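PDB 2Z1Q: acyl-CoA dehydrogenase from Thermus thermophilus, which probably catalyses the FAD-dependent 2,3-dehydrogenation of saturated acyl-CoA to 2,3-dehydroacyl-CoA, passing the electrons to an acceptor. Local coordinates for residues B[19-28]-B[321-329]; B[63-71]-B[137-145]. One frame throughout, in Å; residues are numbered along the deposited sequence.

Contact 1: residues B[19-28]-B[321-329]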
ATOM      1  N   PRO B  19     -13.889 -25.578  17.391  1.00 58.89           N
ATOM      2  CA  PRO B  19     -15.246 -25.630  16.842  1.00 57.54           C
ATOM      3  C   PRO B  19     -15.598 -27.002  16.266  1.00 56.77           C
ATOM      4  O   PRO B  19     -14.774 -27.640  15.615  1.00 56.57           O
ATOM      5  CB  PRO B  19     -15.220 -24.530  15.785  1.00 57.05           C
ATOM      6  CG  PRO B  19     -13.799 -24.560  15.314  1.00 57.23           C
ATOM      7  CD  PRO B  19     -13.036 -24.670  16.605  1.00 58.01           C
ATOM      8  N   GLU B  20     -16.827 -27.451  16.507  1.00 56.48           N
ATOM      9  CA  GLU B  20     -17.277 -28.750  16.011  1.00 56.17           C
ATOM     10  C   GLU B  20     -17.582 -28.697  14.524  1.00 54.91           C
ATOM     11  O   GLU B  20     -17.588 -29.720  13.837  1.00 54.91           O
ATOM     12  CB  GLU B  20     -18.517 -29.212  16.779  1.00 57.99           C
ATOM     13  CG  GLU B  20     -18.218 -29.803  18.150  1.00 60.35           C
ATOM     14  CD  GLU B  20     -19.473 -30.259  18.873  1.00 61.70           C
ATOM     15  OE1 GLU B  20     -20.419 -30.711  18.191  1.00 62.56           O
ATOM     16  OE2 GLU B  20     -19.511 -30.178  20.119  1.00 61.92           O
ATOM     17  N   ARG B  21     -17.839 -27.495  14.029  1.00 52.86           N
ATOM     18  CA  ARG B  21     -18.131 -27.318  12.618  1.00 51.08           C
ATOM     19  C   ARG B  21     -17.976 -25.855  12.234  1.00 49.03           C
ATOM     20  O   ARG B  21     -18.017 -24.965  13.093  1.00 48.83           O
ATOM     21  CB  ARG B  21     -19.556 -27.791  12.306  1.00 53.46           C
ATOM     22  CG  ARG B  21     -20.639 -27.129  13.154  1.00 56.33           C
ATOM     23  CD  ARG B  21     -22.040 -27.536  12.706  1.00 58.37           C
ATOM     24  NE  ARG B  21     -23.083 -26.961  13.554  1.00 60.00           N
ATOM     25  CZ  ARG B  21     -23.288 -27.292  14.825  1.00 59.90           C
ATOM     26  NH1 ARG B  21     -24.264 -26.711  15.514  1.00 60.26           N
ATOM     27  NH2 ARG B  21     -22.522 -28.201  15.412  1.00 59.72           N
ATOM     28  N   VAL B  22     -17.782 -25.616  10.940  1.00 44.07           N
ATOM     29  CA  VAL B  22     -17.643 -24.267  10.417  1.00 39.53           C
ATOM     30  C   VAL B  22     -18.426 -24.145   9.116  1.00 37.48           C
ATOM     31  O   VAL B  22     -18.413 -25.050   8.289  1.00 34.54           O
ATOM     32  CB  VAL B  22     -16.156 -23.899  10.144  1.00 37.39           C
ATOM     33  CG1 VAL B  22     -15.379 -23.855  11.443  1.00 34.88           C
ATOM     34  CG2 VAL B  22     -15.535 -24.894   9.187  1.00 36.21           C
ATOM     35  N   TYR B  23     -19.111 -23.021   8.947  1.00 37.32           N
ATOM     36  CA  TYR B  23     -19.880 -22.770   7.735  1.00 37.94           C
ATOM     37  C   TYR B  23     -18.884 -22.325   6.669  1.00 37.71           C
ATOM     38  O   TYR B  23     -18.162 -21.349   6.859  1.00 38.88           O
ATOM     39  CB  TYR B  23     -20.941 -21.683   7.997  1.00 38.93           C
ATOM     40  CG  TYR B  23     -21.919 -21.464   6.853  1.00 39.15           C
ATOM     41  CD1 TYR B  23     -21.733 -20.430   5.935  1.00 38.76           C
ATOM     42  CD2 TYR B  23     -23.008 -22.320   6.668  1.00 38.39           C
ATOM     43  CE1 TYR B  23     -22.607 -20.259   4.851  1.00 39.80           C
ATOM     44  CE2 TYR B  23     -23.886 -22.158   5.594  1.00 39.13           C
ATOM     45  CZ  TYR B  23     -23.679 -21.130   4.686  1.00 40.22           C
ATOM     46  OH  TYR B  23     -24.524 -20.992   3.606  1.00 41.36           O
ATOM     47  N   THR B  24     -18.823 -23.056   5.562  1.00 38.07           N
ATOM     48  CA  THR B  24     -17.897 -22.731   4.476  1.00 37.89           C
ATOM     49  C   THR B  24     -18.658 -22.309   3.222  1.00 38.72           C
ATOM     50  O   THR B  24     -19.870 -22.497   3.127  1.00 37.36           O
ATOM     51  CB  THR B  24     -17.022 -23.937   4.080  1.00 37.85           C
ATOM     52  OG1 THR B  24     -17.855 -24.960   3.519  1.00 37.07           O
ATOM     53  CG2 THR B  24     -16.277 -24.482   5.288  1.00 36.18           C
ATOM     54  N   PRO B  25     -17.945 -21.734   2.242  1.00 39.52           N
ATOM     55  CA  PRO B  25     -18.557 -21.287   0.986  1.00 40.83           C
ATOM     56  C   PRO B  25     -19.231 -22.446   0.240  1.00 42.04           C
ATOM     57  O   PRO B  25     -20.289 -22.270  -0.360  1.00 43.25           O
ATOM     58  CB  PRO B  25     -17.376 -20.695   0.216  1.00 40.76           C
ATOM     59  CG  PRO B  25     -16.483 -20.190   1.324  1.00 41.85           C
ATOM     60  CD  PRO B  25     -16.532 -21.323   2.316  1.00 40.45           C
ATOM     61  N   GLU B  26     -18.629 -23.633   0.281  1.00 41.95           N
ATOM     62  CA  GLU B  26     -19.228 -24.779  -0.393  1.00 42.57           C
ATOM     63  C   GLU B  26     -20.443 -25.310   0.372  1.00 42.49           C
ATOM     64  O   GLU B  26     -21.042 -26.311  -0.018  1.00 42.91           O
ATOM     65  CB  GLU B  26     -18.196 -25.897  -0.614  1.00 41.58           C
ATOM     66  CG  GLU B  26     -17.118 -25.994   0.442  1.00 44.09           C
ATOM     67  CD  GLU B  26     -16.049 -24.913   0.329  1.00 43.62           C
ATOM     68  OE1 GLU B  26     -15.430 -24.609   1.366  1.00 43.35           O
ATOM     69  OE2 GLU B  26     -15.814 -24.379  -0.785  1.00 42.50           O
ATOM     70  N   ASP B  27     -20.812 -24.631   1.457  1.00 41.65           N
ATOM     71  CA  ASP B  27     -21.987 -25.029   2.233  1.00 40.67           C
ATOM     72  C   ASP B  27     -23.172 -24.138   1.861  1.00 40.62           C
ATOM     73  O   ASP B  27     -24.210 -24.177   2.514  1.00 39.55           O
ATOM     74  CB  ASP B  27     -21.732 -24.894   3.732  1.00 40.45           C
ATOM     75  CG  ASP B  27     -20.876 -26.004   4.288  1.00 41.13           C
ATOM     76  OD1 ASP B  27     -20.087 -25.720   5.209  1.00 40.05           O
ATOM     77  OD2 ASP B  27     -20.998 -27.158   3.825  1.00 42.15           O
ATOM     78  N   PHE B  28     -23.000 -23.329   0.820  1.00 40.08           N
ATOM     79  CA  PHE B  28     -24.052 -22.422   0.360  1.00 40.59           C
ATOM     80  C   PHE B  28     -25.223 -23.223  -0.209  1.00 40.87           C
ATOM     81  O   PHE B  28     -25.041 -24.002  -1.141  1.00 39.31           O
ATOM     82  CB  PHE B  28     -23.502 -21.481  -0.732  1.00 39.72           C
ATOM     83  CG  PHE B  28     -22.570 -20.396  -0.218  1.00 38.47           C
ATOM     84  CD1 PHE B  28     -21.735 -19.707  -1.097  1.00 37.52           C
ATOM     85  CD2 PHE B  28     -22.543 -20.048   1.133  1.00 37.29           C
ATOM     86  CE1 PHE B  28     -20.885 -18.687  -0.635  1.00 37.15           C
ATOM     87  CE2 PHE B  28     -21.701 -19.036   1.600  1.00 36.95           C
ATOM     88  CZ  PHE B  28     -20.870 -18.354   0.714  1.00 35.94           C
ATOM     89  N   TYR B 321     -17.145 -16.134   6.111  1.00 28.11           N
ATOM     90  CA  TYR B 321     -18.349 -16.943   6.073  1.00 28.95           C
ATOM     91  C   TYR B 321     -18.498 -17.862   7.261  1.00 29.68           C
ATOM     92  O   TYR B 321     -19.594 -18.321   7.556  1.00 29.61           O
ATOM     93  CB  TYR B 321     -18.419 -17.703   4.757  1.00 29.22           C
ATOM     94  CG  TYR B 321     -18.798 -16.783   3.624  1.00 28.68           C
ATOM     95  CD1 TYR B 321     -20.088 -16.259   3.528  1.00 27.88           C
ATOM     96  CD2 TYR B 321     -17.848 -16.375   2.694  1.00 29.37           C
ATOM     97  CE1 TYR B 321     -20.422 -15.345   2.534  1.00 28.67           C
ATOM     98  CE2 TYR B 321     -18.169 -15.458   1.702  1.00 29.61           C
ATOM     99  CZ  TYR B 321     -19.449 -14.948   1.625  1.00 28.00           C
ATOM    100  OH  TYR B 321     -19.727 -14.031   0.644  1.00 29.24           O
ATOM    101  N   ARG B 322     -17.401 -18.117   7.959  1.00 30.15           N
ATOM    102  CA  ARG B 322     -17.493 -18.948   9.139  1.00 29.60           C
ATOM    103  C   ARG B 322     -18.162 -18.040  10.175  1.00 30.25           C
ATOM    104  O   ARG B 322     -19.031 -18.477  10.929  1.00 30.68           O
ATOM    105  CB  ARG B 322     -16.093 -19.384   9.594  1.00 30.26           C
ATOM    106  CG  ARG B 322     -16.065 -20.049  10.962  1.00 28.76           C
ATOM    107  CD  ARG B 322     -14.640 -20.310  11.451  1.00 29.95           C
ATOM    108  NE  ARG B 322     -14.631 -20.459  12.906  1.00 31.36           N
ATOM    109  CZ  ARG B 322     -13.542 -20.570  13.664  1.00 33.72           C
ATOM    110  NH1 ARG B 322     -13.675 -20.696  14.978  1.00 35.74           N
ATOM    111  NH2 ARG B 322     -12.328 -20.549  13.126  1.00 32.73           N
ATOM    112  N   THR B 323     -17.758 -16.770  10.184  1.00 29.45           N
ATOM    113  CA  THR B 323     -18.322 -15.792  11.112  1.00 29.10           C
ATOM    114  C   THR B 323     -19.825 -15.626  10.889  1.00 29.01           C
ATOM    115  O   THR B 323     -20.600 -15.674  11.835  1.00 29.17           O
ATOM    116  CB  THR B 323     -17.675 -14.391  10.951  1.00 28.43           C
ATOM    117  OG1 THR B 323     -16.280 -14.451  11.273  1.00 28.73           O
ATOM    118  CG2 THR B 323     -18.367 -13.385  11.868  1.00 26.89           C
ATOM    119  N   VAL B 324     -20.225 -15.420   9.636  1.00 29.82           N
ATOM    120  CA  VAL B 324     -21.638 -15.229   9.288  1.00 32.32           C
ATOM    121  C   VAL B 324     -22.436 -16.503   9.558  1.00 31.51           C
ATOM    122  O   VAL B 324     -23.595 -16.447   9.970  1.00 30.49           O
ATOM    123  CB  VAL B 324     -21.802 -14.810   7.793  1.00 32.08           C
ATOM    124  CG1 VAL B 324     -23.264 -14.508   7.480  1.00 34.64           C
ATOM    125  CG2 VAL B 324     -20.966 -13.574   7.515  1.00 35.27           C
ATOM    126  N   GLY B 325     -21.797 -17.649   9.338  1.00 32.85           N
ATOM    127  CA  GLY B 325     -22.452 -18.919   9.595  1.00 33.46           C
ATOM    128  C   GLY B 325     -22.842 -19.029  11.055  1.00 33.39           C
ATOM    129  O   GLY B 325     -23.906 -19.553  11.374  1.00 34.52           O
ATOM    130  N   LEU B 326     -21.988 -18.532  11.950  1.00 33.99           N
ATOM    131  CA  LEU B 326     -22.269 -18.566  13.388  1.00 34.00           C
ATOM    132  C   LEU B 326     -23.446 -17.660  13.724  1.00 34.49           C
ATOM    133  O   LEU B 326     -24.366 -18.054  14.445  1.00 35.86           O
ATOM    134  CB  LEU B 326     -21.041 -18.129  14.184  1.00 33.48           C
ATOM    135  CG  LEU B 326     -19.870 -19.118  14.223  1.00 35.48           C
ATOM    136  CD1 LEU B 326     -18.617 -18.447  14.754  1.00 33.81           C
ATOM    137  CD2 LEU B 326     -20.250 -20.307  15.090  1.00 34.07           C
ATOM    138  N   ILE B 327     -23.412 -16.445  13.193  1.00 33.73           N
ATOM    139  CA  ILE B 327     -24.472 -15.487  13.435  1.00 34.43           C
ATOM    140  C   ILE B 327     -25.827 -16.062  13.012  1.00 35.58           C
ATOM    141  O   ILE B 327     -26.807 -15.979  13.755  1.00 35.41           O
ATOM    142  CB  ILE B 327     -24.201 -14.178  12.659  1.00 32.07           C
ATOM    143  CG1 ILE B 327     -22.918 -13.530  13.189  1.00 30.61           C
ATOM    144  CG2 ILE B 327     -25.377 -13.238  12.786  1.00 27.89           C
ATOM    145  CD1 ILE B 327     -22.396 -12.382  12.337  1.00 28.52           C
ATOM    146  N   ASP B 328     -25.875 -16.649  11.823  1.00 35.76           N
ATOM    147  CA  ASP B 328     -27.116 -17.215  11.328  1.00 39.73           C
ATOM    148  C   ASP B 328     -27.721 -18.262  12.256  1.00 41.93           C
ATOM    149  O   ASP B 328     -28.926 -18.220  12.526  1.00 43.11           O
ATOM    150  CB  ASP B 328     -26.909 -17.780   9.918  1.00 38.70           C
ATOM    151  CG  ASP B 328     -27.127 -16.730   8.841  1.00 40.13           C
ATOM    152  OD1 ASP B 328     -26.759 -16.964   7.671  1.00 40.48           O
ATOM    153  OD2 ASP B 328     -27.682 -15.660   9.176  1.00 40.71           O
ATOM    154  N   GLU B 329     -26.900 -19.181  12.759  1.00 42.80           N
ATOM    155  CA  GLU B 329     -27.396 -20.212  13.667  1.00 44.41           C
ATOM    156  C   GLU B 329     -27.930 -19.586  14.950  1.00 43.55           C
ATOM    157  O   GLU B 329     -28.981 -19.973  15.451  1.00 43.63           O
ATOM    158  CB  GLU B 329     -26.295 -21.218  14.007  1.00 44.99           C
ATOM    159  CG  GLU B 329     -25.899 -22.127  12.853  1.00 48.49           C
ATOM    160  CD  GLU B 329     -25.111 -23.342  13.317  1.00 50.58           C
ATOM    161  OE1 GLU B 329     -24.635 -24.113  12.455  1.00 50.83           O
ATOM    162  OE2 GLU B 329     -24.974 -23.527  14.547  1.00 51.01           O
TER
HETATM  163  O   HOH W   1     -19.113 -21.564  11.093  1.00 31.46           O
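Phe28 drives the edge of its ring into the face of Tyr321, an edge-to-face pair with ring centroids 5.0 Å apart and planes at 77°. Phe28 CZ stands over the middle of the tyrosine ring, 3.5 Å from Tyr321 CE1, while Pro25 CA covers one face of the Phe28 ring. Both aromatic side chains start with CG beside the backbone N and opposite the carbonyl carbon, Tyr321 with chi1 -75° and Phe28 nearly the same. An alanine at Tyr321 is likely to open a gap beneath Phe28 and leave Glu98, which its hydroxyl meets in a hydrogen bond, without that partner. Earlier in the loop, Tyr23 lays its CB 3.5 Å from Gly325 CA; a side chain on the glycine would collide with it. The Tyr23 ring turns an edge to the Tyr321 carbonyl, CD1 lying 3.4 Å from Tyr321 O near the ring plane. A water ties the backbones together, accepting from Tyr23 N and donating to Arg322 O. Arg322 runs out extended, its CD 3.6 Å from Val22 CG1, and Pro19 CG sits over one face of its guanidinium; Glu493 takes the charge in a salt bridge. On the more exposed side Arg21 meets Glu329 from the opposite direction, guanidinium and carboxylate planes 24° apart, in a salt bridge made of two weak bonds: NE to OE1 and NH1 to OE2 of Glu329, each 3.4 Å. The loop leading into helix 30-54 is thus laid across helix 300-331 of the C-terminal domain, with helix 90-99 flanking the aromatic end through Val91 and Val95 and helix 476-502 flanking Pro19, Pro25 and Arg322.

Contact 2: residues B[63-71]-B[137-145]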
ATOM      1  N   VAL B  63     -29.304   6.396  -8.946  1.00 26.89           N
ATOM      2  CA  VAL B  63     -30.739   6.280  -8.677  1.00 28.17           C
ATOM      3  C   VAL B  63     -31.394   5.158  -9.482  1.00 27.99           C
ATOM      4  O   VAL B  63     -32.001   4.254  -8.922  1.00 28.11           O
ATOM      5  CB  VAL B  63     -31.468   7.612  -8.948  1.00 29.19           C
ATOM      6  CG1 VAL B  63     -32.949   7.474  -8.651  1.00 29.39           C
ATOM      7  CG2 VAL B  63     -30.869   8.713  -8.087  1.00 27.90           C
ATOM      8  N   PRO B  64     -31.281   5.208 -10.814  1.00 29.02           N
ATOM      9  CA  PRO B  64     -31.897   4.133 -11.586  1.00 29.57           C
ATOM     10  C   PRO B  64     -31.268   2.771 -11.250  1.00 30.99           C
ATOM     11  O   PRO B  64     -31.965   1.754 -11.230  1.00 31.13           O
ATOM     12  CB  PRO B  64     -31.662   4.573 -13.034  1.00 27.95           C
ATOM     13  CG  PRO B  64     -30.398   5.389 -12.939  1.00 29.43           C
ATOM     14  CD  PRO B  64     -30.657   6.202 -11.698  1.00 29.76           C
ATOM     15  N   LEU B  65     -29.960   2.749 -10.983  1.00 30.14           N
ATOM     16  CA  LEU B  65     -29.279   1.499 -10.630  1.00 30.03           C
ATOM     17  C   LEU B  65     -29.812   0.947  -9.324  1.00 30.20           C
ATOM     18  O   LEU B  65     -29.974  -0.259  -9.164  1.00 31.16           O
ATOM     19  CB  LEU B  65     -27.774   1.710 -10.490  1.00 28.57           C
ATOM     20  CG  LEU B  65     -26.971   1.634 -11.788  1.00 28.36           C
ATOM     21  CD1 LEU B  65     -25.544   2.064 -11.518  1.00 29.28           C
ATOM     22  CD2 LEU B  65     -27.006   0.211 -12.348  1.00 27.87           C
ATOM     23  N   MET B  66     -30.086   1.840  -8.385  1.00 30.37           N
ATOM     24  CA  MET B  66     -30.588   1.428  -7.091  1.00 32.91           C
ATOM     25  C   MET B  66     -32.026   0.913  -7.251  1.00 34.83           C
ATOM     26  O   MET B  66     -32.439  -0.024  -6.558  1.00 33.85           O
ATOM     27  CB  MET B  66     -30.501   2.606  -6.109  1.00 31.15           C
ATOM     28  CG  MET B  66     -30.448   2.213  -4.625  1.00 37.10           C
ATOM     29  SD  MET B  66     -28.873   1.512  -4.000  1.00 32.39           S
ATOM     30  CE  MET B  66     -28.911  -0.127  -4.671  1.00 40.11           C
ATOM     31  N   ARG B  67     -32.786   1.512  -8.169  1.00 35.52           N
ATOM     32  CA  ARG B  67     -34.155   1.076  -8.427  1.00 38.21           C
ATOM     33  C   ARG B  67     -34.106  -0.349  -8.989  1.00 38.42           C
ATOM     34  O   ARG B  67     -34.859  -1.219  -8.560  1.00 38.18           O
ATOM     35  CB  ARG B  67     -34.835   1.994  -9.445  1.00 40.69           C
ATOM     36  CG  ARG B  67     -35.903   2.924  -8.890  1.00 44.45           C
ATOM     37  CD  ARG B  67     -35.333   4.000  -7.969  1.00 49.04           C
ATOM     38  NE  ARG B  67     -36.194   5.181  -7.957  1.00 52.08           N
ATOM     39  CZ  ARG B  67     -36.031   6.227  -7.153  1.00 53.95           C
ATOM     40  NH1 ARG B  67     -35.034   6.248  -6.278  1.00 55.78           N
ATOM     41  NH2 ARG B  67     -36.859   7.259  -7.236  1.00 54.17           N
ATOM     42  N   LYS B  68     -33.208  -0.587  -9.940  1.00 38.60           N
ATOM     43  CA  LYS B  68     -33.088  -1.923 -10.528  1.00 39.24           C
ATOM     44  C   LYS B  68     -32.716  -2.969  -9.482  1.00 39.47           C
ATOM     45  O   LYS B  68     -33.271  -4.065  -9.481  1.00 40.04           O
ATOM     46  CB  LYS B  68     -32.050  -1.942 -11.652  1.00 39.11           C
ATOM     47  CG  LYS B  68     -32.470  -1.187 -12.903  1.00 40.97           C
ATOM     48  CD  LYS B  68     -31.408  -1.254 -13.988  1.00 43.64           C
ATOM     49  CE  LYS B  68     -31.877  -0.538 -15.248  1.00 46.45           C
ATOM     50  NZ  LYS B  68     -32.059   0.921 -15.018  1.00 47.60           N
ATOM     51  N   ALA B  69     -31.776  -2.631  -8.600  1.00 38.43           N
ATOM     52  CA  ALA B  69     -31.343  -3.557  -7.555  1.00 36.28           C
ATOM     53  C   ALA B  69     -32.508  -3.840  -6.615  1.00 35.48           C
ATOM     54  O   ALA B  69     -32.607  -4.920  -6.031  1.00 34.18           O
ATOM     55  CB  ALA B  69     -30.175  -2.965  -6.771  1.00 34.59           C
ATOM     56  N   GLY B  70     -33.387  -2.854  -6.474  1.00 35.14           N
ATOM     57  CA  GLY B  70     -34.538  -3.007  -5.610  1.00 35.49           C
ATOM     58  C   GLY B  70     -35.570  -3.936  -6.222  1.00 36.69           C
ATOM     59  O   GLY B  70     -36.140  -4.782  -5.535  1.00 35.76           O
ATOM     60  N   GLU B  71     -35.819  -3.793  -7.515  1.00 37.11           N
ATOM     61  CA  GLU B  71     -36.794  -4.659  -8.149  1.00 40.51           C
ATOM     62  C   GLU B  71     -36.282  -6.105  -8.125  1.00 39.30           C
ATOM     63  O   GLU B  71     -37.071  -7.046  -8.184  1.00 40.11           O
ATOM     64  CB  GLU B  71     -37.068  -4.201  -9.587  1.00 43.32           C
ATOM     65  CG  GLU B  71     -35.977  -4.530 -10.574  1.00 49.50           C
ATOM     66  CD  GLU B  71     -36.265  -3.975 -11.961  1.00 54.62           C
ATOM     67  OE1 GLU B  71     -37.414  -4.116 -12.432  1.00 57.05           O
ATOM     68  OE2 GLU B  71     -35.342  -3.401 -12.579  1.00 54.79           O
ATOM     69  N   LEU B 137     -37.656   2.076   1.098  1.00 36.88           N
ATOM     70  CA  LEU B 137     -36.234   1.765   1.150  1.00 36.34           C
ATOM     71  C   LEU B 137     -35.978   0.366   0.612  1.00 35.32           C
ATOM     72  O   LEU B 137     -34.994   0.136  -0.081  1.00 34.87           O
ATOM     73  CB  LEU B 137     -35.721   1.862   2.585  1.00 34.94           C
ATOM     74  CG  LEU B 137     -35.946   3.205   3.281  1.00 35.48           C
ATOM     75  CD1 LEU B 137     -35.358   3.146   4.680  1.00 35.45           C
ATOM     76  CD2 LEU B 137     -35.301   4.329   2.484  1.00 36.47           C
ATOM     77  N   ALA B 138     -36.882  -0.558   0.925  1.00 34.56           N
ATOM     78  CA  ALA B 138     -36.739  -1.947   0.485  1.00 34.23           C
ATOM     79  C   ALA B 138     -36.962  -2.130  -1.001  1.00 34.00           C
ATOM     80  O   ALA B 138     -36.442  -3.068  -1.607  1.00 32.94           O
ATOM     81  CB  ALA B 138     -37.698  -2.839   1.261  1.00 35.03           C
ATOM     82  N   SER B 139     -37.734  -1.231  -1.593  1.00 34.39           N
ATOM     83  CA  SER B 139     -38.032  -1.295  -3.011  1.00 35.17           C
ATOM     84  C   SER B 139     -37.014  -0.516  -3.839  1.00 35.58           C
ATOM     85  O   SER B 139     -36.822  -0.801  -5.019  1.00 36.12           O
ATOM     86  CB  SER B 139     -39.414  -0.709  -3.263  1.00 36.20           C
ATOM     87  OG  SER B 139     -39.458   0.618  -2.774  1.00 36.87           O
ATOM     88  N   GLY B 140     -36.368   0.464  -3.216  1.00 34.92           N
ATOM     89  CA  GLY B 140     -35.398   1.278  -3.924  1.00 34.41           C
ATOM     90  C   GLY B 140     -36.021   2.594  -4.377  1.00 34.52           C
ATOM     91  O   GLY B 140     -35.348   3.441  -4.964  1.00 32.08           O
ATOM     92  N   GLU B 141     -37.315   2.763  -4.115  1.00 34.79           N
ATOM     93  CA  GLU B 141     -37.996   3.988  -4.499  1.00 35.00           C
ATOM     94  C   GLU B 141     -37.337   5.122  -3.725  1.00 34.23           C
ATOM     95  O   GLU B 141     -37.166   6.232  -4.233  1.00 33.46           O
ATOM     96  CB  GLU B 141     -39.486   3.883  -4.170  1.00 36.78           C
ATOM     97  CG  GLU B 141     -40.209   5.222  -4.179  1.00 41.86           C
ATOM     98  CD  GLU B 141     -41.716   5.071  -4.245  1.00 44.81           C
ATOM     99  OE1 GLU B 141     -42.279   4.279  -3.455  1.00 47.03           O
ATOM    100  OE2 GLU B 141     -42.337   5.754  -5.085  1.00 46.32           O
ATOM    101  N   TRP B 142     -36.943   4.822  -2.495  1.00 32.38           N
ATOM    102  CA  TRP B 142     -36.287   5.797  -1.643  1.00 31.28           C
ATOM    103  C   TRP B 142     -34.894   5.332  -1.217  1.00 30.70           C
ATOM    104  O   TRP B 142     -34.718   4.193  -0.765  1.00 30.95           O
ATOM    105  CB  TRP B 142     -37.170   6.065  -0.438  1.00 32.80           C
ATOM    106  CG  TRP B 142     -38.147   7.165  -0.676  1.00 36.37           C
ATOM    107  CD1 TRP B 142     -38.681   7.550  -1.874  1.00 38.64           C
ATOM    108  CD2 TRP B 142     -38.684   8.049   0.304  1.00 38.93           C
ATOM    109  NE1 TRP B 142     -39.518   8.626  -1.698  1.00 40.05           N
ATOM    110  CE2 TRP B 142     -39.538   8.953  -0.369  1.00 39.10           C
ATOM    111  CE3 TRP B 142     -38.523   8.171   1.692  1.00 38.96           C
ATOM    112  CZ2 TRP B 142     -40.227   9.964   0.301  1.00 40.23           C
ATOM    113  CZ3 TRP B 142     -39.203   9.173   2.355  1.00 38.17           C
ATOM    114  CH2 TRP B 142     -40.046  10.058   1.661  1.00 40.34           C
ATOM    115  N   ILE B 143     -33.901   6.204  -1.385  1.00 28.75           N
ATOM    116  CA  ILE B 143     -32.524   5.895  -1.017  1.00 26.63           C
ATOM    117  C   ILE B 143     -32.236   6.486   0.354  1.00 26.75           C
ATOM    118  O   ILE B 143     -32.597   7.630   0.628  1.00 27.98           O
ATOM    119  CB  ILE B 143     -31.533   6.474  -2.052  1.00 27.32           C
ATOM    120  CG1 ILE B 143     -31.841   5.885  -3.431  1.00 25.56           C
ATOM    121  CG2 ILE B 143     -30.093   6.135  -1.669  1.00 23.58           C
ATOM    122  CD1 ILE B 143     -31.025   6.476  -4.546  1.00 28.55           C
ATOM    123  N   ALA B 144     -31.582   5.724   1.221  1.00 25.30           N
ATOM    124  CA  ALA B 144     -31.310   6.230   2.557  1.00 26.40           C
ATOM    125  C   ALA B 144     -29.845   6.643   2.772  1.00 24.75           C
ATOM    126  O   ALA B 144     -28.948   6.163   2.085  1.00 24.14           O
ATOM    127  CB  ALA B 144     -31.745   5.187   3.601  1.00 26.60           C
ATOM    128  N   ALA B 145     -29.635   7.557   3.719  1.00 25.05           N
ATOM    129  CA  ALA B 145     -28.303   8.048   4.062  1.00 25.00           C
ATOM    130  C   ALA B 145     -28.167   8.054   5.581  1.00 25.78           C
ATOM    131  O   ALA B 145     -29.161   8.156   6.308  1.00 26.59           O
ATOM    132  CB  ALA B 145     -28.089   9.453   3.508  1.00 23.69           C
TER
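This is a close helix-to-turn contact where the N-terminal helices lead into the beta sheet: helix 62-71 packs on the turn by which the chain leaves helix 134-139 and enters strand 144-147, which runs parallel beside strand 190-197. Two glycines let the backbones approach. Gly70 CA lies 3.2 Å from Ser139 O, a CA-H...O contact, and a CB on Gly70 would run into that oxygen. Gly140 comes directly after the helix with a positive phi of 98°; a side chain there would strike Met66 O as well as the carbonyl before it. Arg67 reaches over the turn, where a bend at chi2 (68°) helps bring CD 3.1 Å from Gly140 O. The Glu141 carbonyl lies over one face of its guanidinium, with NH1 3.0 Å from Glu141 O at an angle poor for a hydrogen bond. Val63 CG1 covers the opposite face, off toward the rim. At the other end, Ile143 reaches toward the helix, CG1 meeting Met66 CG at 4.1 Å and CD1 meeting Val63 CG2 at 4.2 Å. Ile143 itself is about 10 Å from the bound FAD, measured from its side chain. The contact therefore combines close glycine backbone approach, an apolar patch round Ile143 and an arginine laid over carbonyls, where the positive guanidinium beside Gly140 O and Glu141 O would probably add a favourable charge-dipole attraction.

How the contacts relate
Contact 2 is nested in the chain between the two segments of contact 1, yet the two do not touch: their centres are 30 Å apart and their nearest atoms about 17 Å. No helix or strand is common to both. Contact 1 is largely buried and brings the chain's N-terminal loop onto a long helix of the C-terminal domain; contact 2, only partly buried, joins elements much nearer in sequence. A glycine accepts a tyrosine side chain in contact 1, while two glycines bring backbones together in contact 2. The chemistry differs: 19-28 with 321-329 combines an aromatic pair, a bridging water and a peripheral, weak salt bridge, whereas 63-71 with 137-145 relies on aliphatic groups and an arginine lying against carbonyls.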